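Local coordinates for protein galectin (Xenopus laevis, PDB 3WUD) that binds beta-galactosides such as lactose as a skin proto-type galectin, a lectin related to galectin-1, at residues A[46-51]-A[90-95]. Numbering follows the deposited sequence. Where two conformers were deposited one is given.
Sequences IHFNPR and ICFEYQ. With GAL (beta-D-galactopyranose), chain B; GLC (alpha-D-glucopyranose), chain C.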
loop_
_atom_site.group_PDB
_atom_site.type_symbol
_atom_site.label_atom_id
_atom_site.label_comp_id
_atom_site.label_asym_id
_atom_site.label_seq_id
_atom_site.Cartn_x
_atom_site.Cartn_y
_atom_site.Cartn_z
ATOM N N ILE A 46 -8.646 -13.163 6.319
ATOM C CA ILE A 46 -9.378 -13.492 5.039
ATOM C C ILE A 46 -8.417 -13.661 3.846
ATOM O O ILE A 46 -7.499 -12.905 3.607
ATOM C CB ILE A 46 -10.554 -12.515 4.719
ATOM C CG1 ILE A 46 -11.422 -13.061 3.560
ATOM C CG2 ILE A 46 -10.011 -11.155 4.399
ATOM C CD1 ILE A 46 -12.716 -12.249 3.391
ATOM N N HIS A 47 -8.703 -14.720 3.066
ATOM C CA HIS A 47 -8.206 -14.967 1.754
ATOM C C HIS A 47 -9.452 -14.857 0.912
ATOM O O HIS A 47 -10.382 -15.674 1.071
ATOM C CB HIS A 47 -7.576 -16.364 1.660
ATOM C CG HIS A 47 -7.296 -16.843 0.256
ATOM N ND1 HIS A 47 -6.236 -16.394 -0.496
ATOM C CD2 HIS A 47 -7.904 -17.796 -0.472
ATOM C CE1 HIS A 47 -6.198 -17.077 -1.639
ATOM N NE2 HIS A 47 -7.170 -17.963 -1.609
ATOM N N PHE A 48 -9.500 -13.818 0.096
ATOM C CA PHE A 48 -10.623 -13.419 -0.727
ATOM C C PHE A 48 -10.254 -13.706 -2.175
ATOM O O PHE A 48 -9.334 -13.096 -2.720
ATOM C CB PHE A 48 -10.855 -11.920 -0.544
ATOM C CG PHE A 48 -11.919 -11.356 -1.414
ATOM C CD1 PHE A 48 -13.254 -11.461 -1.041
ATOM C CD2 PHE A 48 -11.602 -10.702 -2.601
ATOM C CE1 PHE A 48 -14.255 -10.923 -1.828
ATOM C CE2 PHE A 48 -12.603 -10.172 -3.432
ATOM C CZ PHE A 48 -13.933 -10.322 -3.036
ATOM N N ASN A 49 -10.829 -14.757 -2.753
ATOM C CA ASN A 49 -10.382 -15.307 -4.016
ATOM C C ASN A 49 -11.501 -15.508 -5.131
ATOM O O ASN A 49 -12.044 -16.596 -5.260
ATOM C CB ASN A 49 -9.731 -16.667 -3.703
ATOM C CG ASN A 49 -9.044 -17.335 -4.896
ATOM O OD1 ASN A 49 -8.963 -18.554 -4.914
ATOM N ND2 ASN A 49 -8.527 -16.577 -5.840
ATOM N N PRO A 50 -11.799 -14.416 -5.895
ATOM C CA PRO A 50 -12.716 -14.484 -6.994
ATOM C C PRO A 50 -12.046 -15.356 -8.053
ATOM O O PRO A 50 -10.905 -15.190 -8.344
ATOM C CB PRO A 50 -12.847 -13.012 -7.443
ATOM C CG PRO A 50 -12.631 -12.258 -6.182
ATOM C CD PRO A 50 -11.427 -13.015 -5.641
ATOM N N ARG A 51 -12.794 -16.324 -8.543
ATOM C CA ARG A 51 -12.350 -17.283 -9.450
ATOM C C ARG A 51 -13.239 -17.223 -10.705
ATOM O O ARG A 51 -14.470 -17.528 -10.627
ATOM C CB ARG A 51 -12.485 -18.689 -8.870
ATOM C CG ARG A 51 -11.591 -18.893 -7.662
ATOM C CD ARG A 51 -11.603 -20.325 -7.134
ATOM N NE ARG A 51 -10.673 -20.480 -5.999
ATOM C CZ ARG A 51 -10.617 -21.582 -5.234
ATOM N NH1 ARG A 51 -11.373 -22.619 -5.520
ATOM N NH2 ARG A 51 -9.747 -21.672 -4.231
ATOM N N ILE A 90 -12.987 -3.087 -3.833
ATOM C CA ILE A 90 -13.608 -3.872 -2.767
ATOM C C ILE A 90 -13.255 -3.206 -1.427
ATOM O O ILE A 90 -12.069 -2.751 -1.298
ATOM C CB ILE A 90 -13.072 -5.336 -2.807
ATOM C CG1 ILE A 90 -13.296 -5.972 -4.201
ATOM C CG2 ILE A 90 -13.661 -6.189 -1.683
ATOM C CD1 ILE A 90 -12.022 -6.383 -4.881
ATOM N N CYS A 91 -14.198 -3.168 -0.455
ATOM C CA CYS A 91 -13.902 -2.639 0.938
ATOM C C CYS A 91 -13.995 -3.802 1.908
ATOM O O CYS A 91 -14.938 -4.601 1.900
ATOM C CB CYS A 91 -14.761 -1.431 1.498
ATOM S SG CYS A 91 -13.681 -0.272 2.444
ATOM N N PHE A 92 -13.011 -3.896 2.753
ATOM C CA PHE A 92 -12.997 -4.869 3.855
ATOM C C PHE A 92 -13.180 -4.127 5.161
ATOM O O PHE A 92 -12.325 -3.352 5.479
ATOM C CB PHE A 92 -11.683 -5.637 3.821
ATOM C CG PHE A 92 -11.433 -6.343 2.504
ATOM C CD1 PHE A 92 -11.735 -7.688 2.355
ATOM C CD2 PHE A 92 -10.801 -5.657 1.481
ATOM C CE1 PHE A 92 -11.467 -8.323 1.145
ATOM C CE2 PHE A 92 -10.552 -6.270 0.297
ATOM C CZ PHE A 92 -10.895 -7.616 0.133
ATOM N N GLU A 93 -14.313 -4.322 5.853
ATOM C CA GLU A 93 -14.623 -3.619 7.085
ATOM C C GLU A 93 -14.358 -4.584 8.217
ATOM O O GLU A 93 -14.845 -5.728 8.182
ATOM C CB GLU A 93 -16.085 -3.178 7.110
ATOM C CG GLU A 93 -16.520 -2.631 8.456
ATOM C CD GLU A 93 -17.995 -2.254 8.494
ATOM O OE1 GLU A 93 -18.494 -1.812 7.451
ATOM O OE2 GLU A 93 -18.619 -2.383 9.586
ATOM N N TYR A 94 -13.588 -4.125 9.193
ATOM C CA TYR A 94 -13.244 -4.931 10.385
ATOM C C TYR A 94 -14.186 -4.707 11.591
ATOM O O TYR A 94 -14.239 -3.608 12.164
ATOM C CB TYR A 94 -11.764 -4.620 10.745
ATOM C CG TYR A 94 -11.162 -5.284 11.970
ATOM C CD1 TYR A 94 -11.767 -6.383 12.628
ATOM C CD2 TYR A 94 -9.981 -4.823 12.476
ATOM C CE1 TYR A 94 -11.185 -6.945 13.775
ATOM C CE2 TYR A 94 -9.422 -5.361 13.598
ATOM C CZ TYR A 94 -9.998 -6.440 14.237
ATOM O OH TYR A 94 -9.391 -6.951 15.403
ATOM N N GLN A 95 -14.975 -5.739 11.911
ATOM C CA GLN A 95 -15.763 -5.798 13.152
ATOM C C GLN A 95 -15.230 -6.869 14.086
ATOM O O GLN A 95 -14.384 -7.695 13.706
ATOM C CB GLN A 95 -17.261 -6.037 12.836
ATOM C CG GLN A 95 -17.878 -4.900 11.997
ATOM C CD GLN A 95 -17.847 -3.551 12.745
ATOM O OE1 GLN A 95 -17.796 -3.514 13.985
ATOM N NE2 GLN A 95 -17.867 -2.452 12.004
HETATM C C1 GAL B . -7.188 -23.851 -2.855
HETATM C C2 GAL B . -6.247 -22.946 -3.638
HETATM C C3 GAL B . -5.563 -21.883 -2.779
HETATM C C4 GAL B . -6.632 -21.187 -1.927
HETATM C C5 GAL B . -7.484 -22.240 -1.204
HETATM C C6 GAL B . -8.593 -21.691 -0.334
HETATM O O2 GAL B . -5.215 -23.727 -4.225
HETATM O O3 GAL B . -4.805 -21.023 -3.610
HETATM O O4 GAL B . -7.476 -20.382 -2.762
HETATM O O5 GAL B . -8.149 -23.135 -2.106
HETATM O O6 GAL B . -9.349 -22.686 0.329
HETATM C C1 GLC C . -10.213 -28.071 -2.881
HETATM C C2 GLC C . -10.886 -26.816 -3.388
HETATM C C3 GLC C . -10.002 -25.661 -3.747
HETATM C C4 GLC C . -8.623 -25.682 -3.050
HETATM C C5 GLC C . -7.940 -27.049 -3.109
HETATM C C6 GLC C . -6.811 -27.156 -2.137
HETATM O O1 GLC C . -10.848 -29.261 -3.273
HETATM O O2 GLC C . -11.922 -26.979 -4.334
HETATM O O3 GLC C . -10.775 -24.485 -3.475
HETATM O O4 GLC C . -7.865 -24.769 -3.760
HETATM O O5 GLC C . -8.803 -28.095 -2.767
HETATM O O6 GLC C . -6.261 -28.454 -2.345
#
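Phe48 and Phe92 meet in the middle of the galectin beta-sandwich, Phe48 reaching in from strand 43-51 of the sugar-binding sheet and Phe92 from strand 86-95 of the opposing sheet of the sandwich. The two segments run nearly antiparallel, at 158°, their axes coming within 11.3 Å of each other. No hydrogen bond links them; side chains alone bridge the gap.

The aromatic pair is T-shaped: the edge of Phe92 points at a face of Phe48, with planes at 90° and ring centroids 5.5 Å apart. Phe92 CE1 does the touching, 4.0 Å from Phe48 CG, and CZ lies over the same face. With CG anti to the backbone N (chi1 176°), Phe48 presents a face to strand 86-95; Phe92, its CG anti to the carbonyl carbon, sends its CE1-CZ edge into that face.

Two isoleucines extend the apolar contact. Ile90 brings its CD1 methyl obliquely to Phe48 CE2, at 4.1 Å, and Ile46 CG2 makes a looser touch on Phe92 CD1. Around them, Val101 of strand 98-103 packs on both Phe48 and Ile90.

Strand alternation turns His47, Asn49 and Arg51 to the other face of their sheet, where lactose binds. There His47 NE2 and galactose O4 share a hydrogen bond of 2.7 Å. Asn36 holds His47 ND1 and Trp71 meets the ring, while Glu55, Asn64 and Glu74 also bind the galactose. The extended Arg51 uses NH2 on galactose O4 and both NH1 and NH2 on glucose O3, the NH1 bond being 2.8 Å; Asp57 forms a salt bridge with NH1. The guanidinium is further steadied from its own strand: Arg51 NE donates to Asn49 OD1 over 2.8 Å, the oxygen lying in the guanidinium plane although NE sits above the Asn49 carbonyl plane.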